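Local coordinates for peptidoglycan recognition protein 3 (Branchiostoma belcheri tsingtauense, PDB 4Z8I) that probably cleaves peptidoglycan as a zinc-dependent N-acetylmuramoyl-L-alanine amidase, its catalytic domain being joined to a chitin-binding domain, at residues 62-67 with 136-141; 90-95 with 161-166; 111-116 with 126-131. All coordinates share one frame; numbering follows the deposited sequence.

Interaction 1 (62-67 with 136-141); sequences TCPRIV and GNVYEG
V67 lays its side chain against the ring of Y139, the two pointing the same way from neighbouring parallel strands. Its CB comes within 3.5 Å of Y139 CD2, while its CG2 methyl sits over the ring face, 4.1 Å from the ring centroid, in a CH-pi contact. CG1 of V67 is anti to the backbone N (chi1 179°), which leaves CG2 beside that nitrogen and above the ring. The backbone of V67 is held at both ends: V67 N donates to V138 O at 2.7 Å, and E140 N donates to V67 O at 3.0 Å. V138 faces the other side of the sheet, where its CG2 meets P64 CG at 4.0 Å and its CB lies near I66 CG1; helix 174-190 covers this apolar face, whereas helix 103-120 lies on the side of V67 and Y139. The tyrosine hydroxyl is held by D135. Before the strands pair, one water bridges R65 O and G136 O. I66 with V138 and V67 with Y139 form a short parallel pairing, by which strand 66-67 forms one edge of the six-stranded mixed sheet at the centre of the amidase fold.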
# COMPACT_ATOMS: atom_id res chain seq x y z
N THR A 62 2.69 -8.44 6.21
CA THR A 62 1.69 -7.38 6.07
C THR A 62 2.35 -6.08 5.64
O THR A 62 1.79 -5.34 4.82
CB THR A 62 0.91 -7.14 7.38
OG1 THR A 62 1.82 -6.78 8.43
CG2 THR A 62 0.15 -8.39 7.78
N CYS A 63 3.53 -5.80 6.17
CA CYS A 63 4.25 -4.58 5.84
C CYS A 63 5.29 -4.79 4.75
O CYS A 63 6.23 -5.58 4.92
CB CYS A 63 4.89 -3.98 7.10
SG CYS A 63 3.71 -3.25 8.25
N PRO A 64 5.14 -4.08 3.62
CA PRO A 64 6.07 -4.15 2.49
C PRO A 64 7.30 -3.31 2.78
O PRO A 64 7.23 -2.41 3.61
CB PRO A 64 5.27 -3.51 1.36
CG PRO A 64 4.42 -2.49 2.06
CD PRO A 64 4.04 -3.13 3.37
N ARG A 65 8.42 -3.59 2.11
CA ARG A 65 9.60 -2.76 2.31
C ARG A 65 9.38 -1.36 1.75
O ARG A 65 9.22 -1.18 0.54
CB ARG A 65 10.85 -3.39 1.70
CG ARG A 65 12.12 -2.56 1.89
CD ARG A 65 12.34 -2.16 3.35
NE ARG A 65 13.40 -1.16 3.49
CZ ARG A 65 14.64 -1.43 3.89
NH1 ARG A 65 15.54 -0.46 3.98
NH2 ARG A 65 14.99 -2.68 4.18
N ILE A 66 9.37 -0.37 2.63
CA ILE A 66 9.21 1.02 2.24
C ILE A 66 10.58 1.68 2.06
O ILE A 66 11.38 1.74 3.00
CB ILE A 66 8.41 1.81 3.29
CG1 ILE A 66 7.04 1.16 3.52
CG2 ILE A 66 8.27 3.27 2.88
CD1 ILE A 66 6.27 1.75 4.67
N VAL A 67 10.84 2.17 0.85
CA VAL A 67 12.05 2.93 0.57
C VAL A 67 11.92 4.31 1.19
O VAL A 67 11.07 5.10 0.78
CB VAL A 67 12.29 3.07 -0.95
CG1 VAL A 67 13.55 3.88 -1.22
CG2 VAL A 67 12.39 1.71 -1.61
N GLY A 136 7.56 -2.83 -7.79
CA GLY A 136 6.94 -3.51 -6.67
C GLY A 136 7.27 -2.90 -5.33
O GLY A 136 6.89 -3.43 -4.28
N ASN A 137 7.97 -1.77 -5.35
CA ASN A 137 8.37 -1.10 -4.11
C ASN A 137 7.43 0.04 -3.71
O ASN A 137 6.74 0.61 -4.55
CB ASN A 137 9.80 -0.58 -4.21
CG ASN A 137 10.83 -1.69 -4.12
OD1 ASN A 137 10.76 -2.55 -3.24
ND2 ASN A 137 11.79 -1.68 -5.04
N VAL A 138 7.43 0.36 -2.42
CA VAL A 138 6.72 1.53 -1.91
C VAL A 138 7.75 2.59 -1.54
O VAL A 138 8.80 2.29 -0.97
CB VAL A 138 5.87 1.18 -0.68
CG1 VAL A 138 5.05 2.39 -0.24
CG2 VAL A 138 4.96 0.01 -0.98
N TYR A 139 7.46 3.84 -1.89
CA TYR A 139 8.36 4.96 -1.61
C TYR A 139 7.70 5.97 -0.68
O TYR A 139 6.51 6.26 -0.79
CB TYR A 139 8.83 5.61 -2.91
CG TYR A 139 9.65 4.68 -3.78
CD1 TYR A 139 9.03 3.74 -4.59
CD2 TYR A 139 11.03 4.73 -3.77
CE1 TYR A 139 9.77 2.88 -5.38
CE2 TYR A 139 11.78 3.87 -4.55
CZ TYR A 139 11.14 2.95 -5.35
OH TYR A 139 11.88 2.09 -6.13
N GLU A 140 8.50 6.51 0.24
CA GLU A 140 8.00 7.40 1.29
C GLU A 140 7.87 8.83 0.80
O GLU A 140 8.85 9.45 0.40
CB GLU A 140 8.93 7.36 2.50
CG GLU A 140 8.46 8.17 3.70
CD GLU A 140 9.51 8.27 4.79
OE1 GLU A 140 10.72 8.17 4.47
OE2 GLU A 140 9.14 8.45 5.97
N GLY A 141 6.64 9.35 0.84
CA GLY A 141 6.40 10.75 0.56
C GLY A 141 6.28 11.51 1.86
O GLY A 141 7.24 11.59 2.63
O HOH W 1 7.43 -2.92 -1.49

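Interaction 2 (90-95 with 161-166); sequences VVIHHS and ICFMGD. With ZN (zinc ion), chain B.
H93 ties strand 90-94 to its parallel neighbour through its backbone: H93 N donates to I161 O at 2.7 Å, and H93 O accepts from F163 N at 2.9 Å. I161 N to V91 O extends the pairing backward, and a weak bond from S95 N to F163 O extends it forward. The side chain of H93 binds the zinc ion through ND1 at 2.0 Å, with a water 1.9 Å from the metal and H202 and C210 completing the site. The imidazole NE2 is hydrogen-bonded to H150, so both ring nitrogens are engaged and the rotation of the ring is fixed. On the face of H93, its CB packs against C162 CB at 3.8 Å, and C162 SG lies near the backbone of H94 and S95. On the opposite face I92, I161 and F163 pack together, with H94 further along. There I92 CG2 touches F163 CE1 at 3.8 Å, and I92 CD1 approaches I161 CB; helix 174-190 covers I161 and F163. At the end of strand 90-94, H94 runs alongside D166, which lies past the end of its own strand, with H94 CE1 3.2 Å from D166 OD1 and the ring and carboxylate planes 67° apart. With two histidines, a cysteine and a water around the zinc, the site matches that of zinc amidases of this family, in which a metal-bound water is thought to attack the amide.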
# COMPACT_ATOMS: atom_id res chain seq x y z
N VAL A 90 -8.74 6.27 2.18
CA VAL A 90 -7.54 6.12 1.35
C VAL A 90 -7.85 6.50 -0.09
O VAL A 90 -8.80 5.98 -0.68
CB VAL A 90 -7.03 4.66 1.38
CG1 VAL A 90 -5.76 4.53 0.56
CG2 VAL A 90 -6.78 4.22 2.81
N VAL A 91 -7.06 7.41 -0.65
CA VAL A 91 -7.27 7.87 -2.02
C VAL A 91 -6.16 7.34 -2.93
O VAL A 91 -4.98 7.46 -2.60
CB VAL A 91 -7.33 9.41 -2.10
CG1 VAL A 91 -7.65 9.86 -3.50
CG2 VAL A 91 -8.36 9.94 -1.13
N ILE A 92 -6.55 6.76 -4.06
CA ILE A 92 -5.59 6.17 -4.98
C ILE A 92 -5.33 7.09 -6.18
O ILE A 92 -6.26 7.59 -6.80
CB ILE A 92 -6.06 4.79 -5.48
CG1 ILE A 92 -6.27 3.85 -4.29
CG2 ILE A 92 -5.07 4.20 -6.46
CD1 ILE A 92 -5.00 3.55 -3.51
N HIS A 93 -4.05 7.29 -6.49
CA HIS A 93 -3.66 8.19 -7.57
C HIS A 93 -2.82 7.47 -8.61
O HIS A 93 -2.25 6.41 -8.33
CB HIS A 93 -2.85 9.36 -7.01
CG HIS A 93 -3.65 10.31 -6.18
ND1 HIS A 93 -4.27 11.42 -6.71
CD2 HIS A 93 -3.93 10.32 -4.85
CE1 HIS A 93 -4.90 12.07 -5.75
NE2 HIS A 93 -4.71 11.43 -4.61
N HIS A 94 -2.75 8.03 -9.81
CA HIS A 94 -1.73 7.62 -10.77
C HIS A 94 -0.84 8.81 -11.13
O HIS A 94 -1.26 9.96 -11.01
CB HIS A 94 -2.32 6.92 -12.01
CG HIS A 94 -2.89 7.85 -13.04
ND1 HIS A 94 -2.95 7.52 -14.38
CD2 HIS A 94 -3.43 9.09 -12.94
CE1 HIS A 94 -3.49 8.52 -15.05
NE2 HIS A 94 -3.80 9.48 -14.20
N SER A 95 0.39 8.53 -11.53
CA SER A 95 1.34 9.58 -11.84
C SER A 95 0.95 10.30 -13.13
O SER A 95 1.33 11.46 -13.34
CB SER A 95 2.75 9.00 -11.98
OG SER A 95 3.65 9.95 -12.51
N ILE A 161 -1.97 7.61 -1.93
CA ILE A 161 -1.04 6.68 -2.55
C ILE A 161 -1.05 6.85 -4.06
O ILE A 161 -2.10 6.76 -4.69
CB ILE A 161 -1.40 5.22 -2.24
CG1 ILE A 161 -1.41 4.98 -0.73
CG2 ILE A 161 -0.42 4.28 -2.91
CD1 ILE A 161 -1.83 3.58 -0.34
N CYS A 162 0.12 7.09 -4.64
CA CYS A 162 0.21 7.31 -6.08
C CYS A 162 1.03 6.24 -6.78
O CYS A 162 2.21 6.06 -6.48
CB CYS A 162 0.79 8.69 -6.38
SG CYS A 162 1.00 9.02 -8.13
N PHE A 163 0.41 5.52 -7.71
CA PHE A 163 1.13 4.59 -8.55
C PHE A 163 1.89 5.40 -9.60
O PHE A 163 1.33 6.33 -10.17
CB PHE A 163 0.17 3.62 -9.25
CG PHE A 163 -0.44 2.61 -8.33
CD1 PHE A 163 -1.44 2.97 -7.44
CD2 PHE A 163 -0.03 1.28 -8.37
CE1 PHE A 163 -2.00 2.03 -6.60
CE2 PHE A 163 -0.59 0.34 -7.53
CZ PHE A 163 -1.58 0.72 -6.65
N MET A 164 3.15 5.05 -9.83
CA MET A 164 3.93 5.77 -10.83
C MET A 164 3.76 5.18 -12.23
O MET A 164 4.25 4.09 -12.53
CB MET A 164 5.40 5.84 -10.43
CG MET A 164 5.64 6.78 -9.26
SD MET A 164 7.37 6.97 -8.84
CE MET A 164 7.77 5.30 -8.32
N GLY A 165 3.04 5.91 -13.07
CA GLY A 165 2.76 5.49 -14.43
C GLY A 165 1.43 6.06 -14.91
O GLY A 165 0.76 6.77 -14.16
N ASP A 166 1.07 5.75 -16.15
CA ASP A 166 -0.23 6.14 -16.68
C ASP A 166 -1.06 4.88 -16.89
O ASP A 166 -0.69 4.01 -17.67
CB ASP A 166 -0.06 6.88 -18.01
CG ASP A 166 -1.34 7.58 -18.46
OD1 ASP A 166 -2.40 7.33 -17.86
OD2 ASP A 166 -1.27 8.37 -19.42
ZN ZN B . -4.86 11.93 -8.55
O HOH W 2 -3.49 13.32 -8.67

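Interaction 3 (111-116 with 126-131); sequences RNIQNY and IGYNFL
I126 and I113 meet at the centre of this contact, between helix 103-120 and the loop leading into strand 130-132. From its CB outward, I126 follows the surface of the helix. CB lies 3.9 Å from both CA and CB of Q114, whose side chain crosses it at about a right angle. CG1, anti to the backbone N (chi1 -174°), comes 3.9 Å from I113 CG2. The chain stays extended (chi2 171°), and this carries CD1 to the tip, 3.7 Å from I113 CG2 and close to the backbone N of Q114. An alanine in place of I126 would probably open a gap beside I113 CG2 and over the backbone of Q114, where CG1 and CD1 now lie. I113 also reaches past I126: the same CG2 methyl approaches the edge of the Y128 ring, 4.1 Å from CE2, and CD1 meets L131 CD2 tip to tip at 3.9 Å. The contact is thus made of apolar packing, while the amide of Q114 turns to polar partners beyond it, its NE2 bonding to D125 and S74 and its OE1 to R75 N. V110 and H117, on the same helix, enclose I126 further. Helix 103-120 therefore packs through I113 on the start of strand 130-132, and Y128 passes from this interface to the ring of H93 and the side chain of C162 on strand 158-163.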
# COMPACT_ATOMS: atom_id res chain seq x y z
N ARG A 111 12.11 11.38 -7.39
CA ARG A 111 12.89 12.62 -7.28
C ARG A 111 12.37 13.68 -8.25
O ARG A 111 12.25 14.86 -7.91
CB ARG A 111 14.37 12.32 -7.55
CG ARG A 111 15.29 12.63 -6.38
CD ARG A 111 16.39 11.58 -6.24
NE ARG A 111 17.09 11.34 -7.50
CZ ARG A 111 17.53 10.14 -7.88
NH1 ARG A 111 17.34 9.08 -7.11
NH2 ARG A 111 18.16 10.01 -9.04
N ASN A 112 12.05 13.24 -9.47
CA ASN A 112 11.46 14.09 -10.48
C ASN A 112 10.11 14.64 -10.04
O ASN A 112 9.84 15.83 -10.18
CB ASN A 112 11.25 13.33 -11.79
CG ASN A 112 12.55 12.95 -12.48
OD1 ASN A 112 12.53 12.06 -13.34
ND2 ASN A 112 13.64 13.61 -12.15
N ILE A 113 9.25 13.76 -9.53
CA ILE A 113 7.93 14.17 -9.08
C ILE A 113 8.02 15.19 -7.95
O ILE A 113 7.29 16.18 -7.92
CB ILE A 113 7.06 12.96 -8.68
CG1 ILE A 113 6.77 12.10 -9.91
CG2 ILE A 113 5.76 13.42 -8.06
CD1 ILE A 113 5.87 10.91 -9.64
N GLN A 114 8.95 14.95 -7.03
CA GLN A 114 9.18 15.87 -5.92
C GLN A 114 9.63 17.23 -6.45
O GLN A 114 9.10 18.26 -6.04
CB GLN A 114 10.23 15.30 -4.96
CG GLN A 114 10.47 16.17 -3.72
CD GLN A 114 11.51 15.59 -2.78
OE1 GLN A 114 12.66 15.37 -3.17
NE2 GLN A 114 11.12 15.36 -1.54
N ASN A 115 10.61 17.22 -7.35
CA ASN A 115 11.10 18.46 -7.94
C ASN A 115 10.00 19.22 -8.67
O ASN A 115 9.97 20.45 -8.65
CB ASN A 115 12.27 18.18 -8.88
CG ASN A 115 13.51 17.72 -8.15
OD1 ASN A 115 13.62 17.86 -6.93
ND2 ASN A 115 14.46 17.18 -8.89
N TYR A 116 9.10 18.50 -9.31
CA TYR A 116 7.97 19.12 -9.99
C TYR A 116 7.00 19.75 -9.00
O TYR A 116 6.51 20.86 -9.23
CB TYR A 116 7.25 18.10 -10.89
CG TYR A 116 5.93 18.60 -11.45
CD1 TYR A 116 5.86 19.77 -12.18
CD2 TYR A 116 4.76 17.87 -11.26
CE1 TYR A 116 4.66 20.22 -12.69
CE2 TYR A 116 3.56 18.30 -11.77
CZ TYR A 116 3.51 19.47 -12.49
OH TYR A 116 2.31 19.91 -13.00
N ILE A 126 6.86 16.68 -1.80
CA ILE A 126 6.11 15.87 -2.76
C ILE A 126 4.70 15.61 -2.19
O ILE A 126 4.55 15.32 -1.01
CB ILE A 126 6.85 14.55 -3.09
CG1 ILE A 126 6.14 13.77 -4.19
CG2 ILE A 126 7.04 13.70 -1.85
CD1 ILE A 126 6.93 12.59 -4.69
N GLY A 127 3.69 15.77 -3.03
CA GLY A 127 2.31 15.84 -2.58
C GLY A 127 1.73 14.59 -1.93
O GLY A 127 0.95 14.69 -0.98
N TYR A 128 2.11 13.43 -2.44
CA TYR A 128 1.52 12.18 -1.98
C TYR A 128 2.18 11.69 -0.70
O TYR A 128 3.34 12.01 -0.42
CB TYR A 128 1.62 11.12 -3.07
CG TYR A 128 1.29 11.63 -4.46
CD1 TYR A 128 -0.02 11.82 -4.86
CD2 TYR A 128 2.30 11.91 -5.37
CE1 TYR A 128 -0.32 12.28 -6.13
CE2 TYR A 128 2.01 12.37 -6.64
CZ TYR A 128 0.70 12.55 -7.01
OH TYR A 128 0.41 13.01 -8.27
N ASN A 129 1.43 10.92 0.09
CA ASN A 129 1.97 10.32 1.30
C ASN A 129 2.90 9.16 0.95
O ASN A 129 3.92 8.95 1.59
CB ASN A 129 0.85 9.83 2.21
CG ASN A 129 -0.04 10.95 2.69
OD1 ASN A 129 -1.08 11.25 2.09
ND2 ASN A 129 0.35 11.59 3.79
N PHE A 130 2.52 8.41 -0.08
CA PHE A 130 3.33 7.29 -0.54
C PHE A 130 3.23 7.12 -2.05
O PHE A 130 2.23 7.49 -2.66
CB PHE A 130 2.90 5.99 0.14
CG PHE A 130 3.12 5.98 1.63
CD1 PHE A 130 4.36 5.67 2.16
CD2 PHE A 130 2.07 6.26 2.49
CE1 PHE A 130 4.56 5.65 3.53
CE2 PHE A 130 2.26 6.25 3.86
CZ PHE A 130 3.51 5.95 4.38
N LEU A 131 4.28 6.57 -2.65
CA LEU A 131 4.25 6.24 -4.06
C LEU A 131 4.52 4.75 -4.25
O LEU A 131 5.02 4.09 -3.36
CB LEU A 131 5.24 7.09 -4.86
CG LEU A 131 4.98 8.60 -4.85
CD1 LEU A 131 5.73 9.27 -3.72
CD2 LEU A 131 5.33 9.25 -6.18

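How the interactions relate
All three contacts build on one mixed sheet. Strand 138-140 of interaction 1 pairs antiparallel with strand 130-132 of interaction 3, where Y139 N lies 2.9 Å from L131 O and G141 N 2.9 Å from N129 O. Strand 130-132 in turn borders strand 158-163 of interaction 2, with C162 N 2.9 Å from F130 O. Strand 130-132 thus lies between the edge pairing and strand 158-163, whose other neighbour, strand 87-94, carries the zinc ligand H93. The centre of interaction 3 is about 14 Å from that of interaction 1 and about 11 Å from that of interaction 2. The side chain of Y128 lies about 5 Å from the zinc ion, which places interaction 3 beside the metal site.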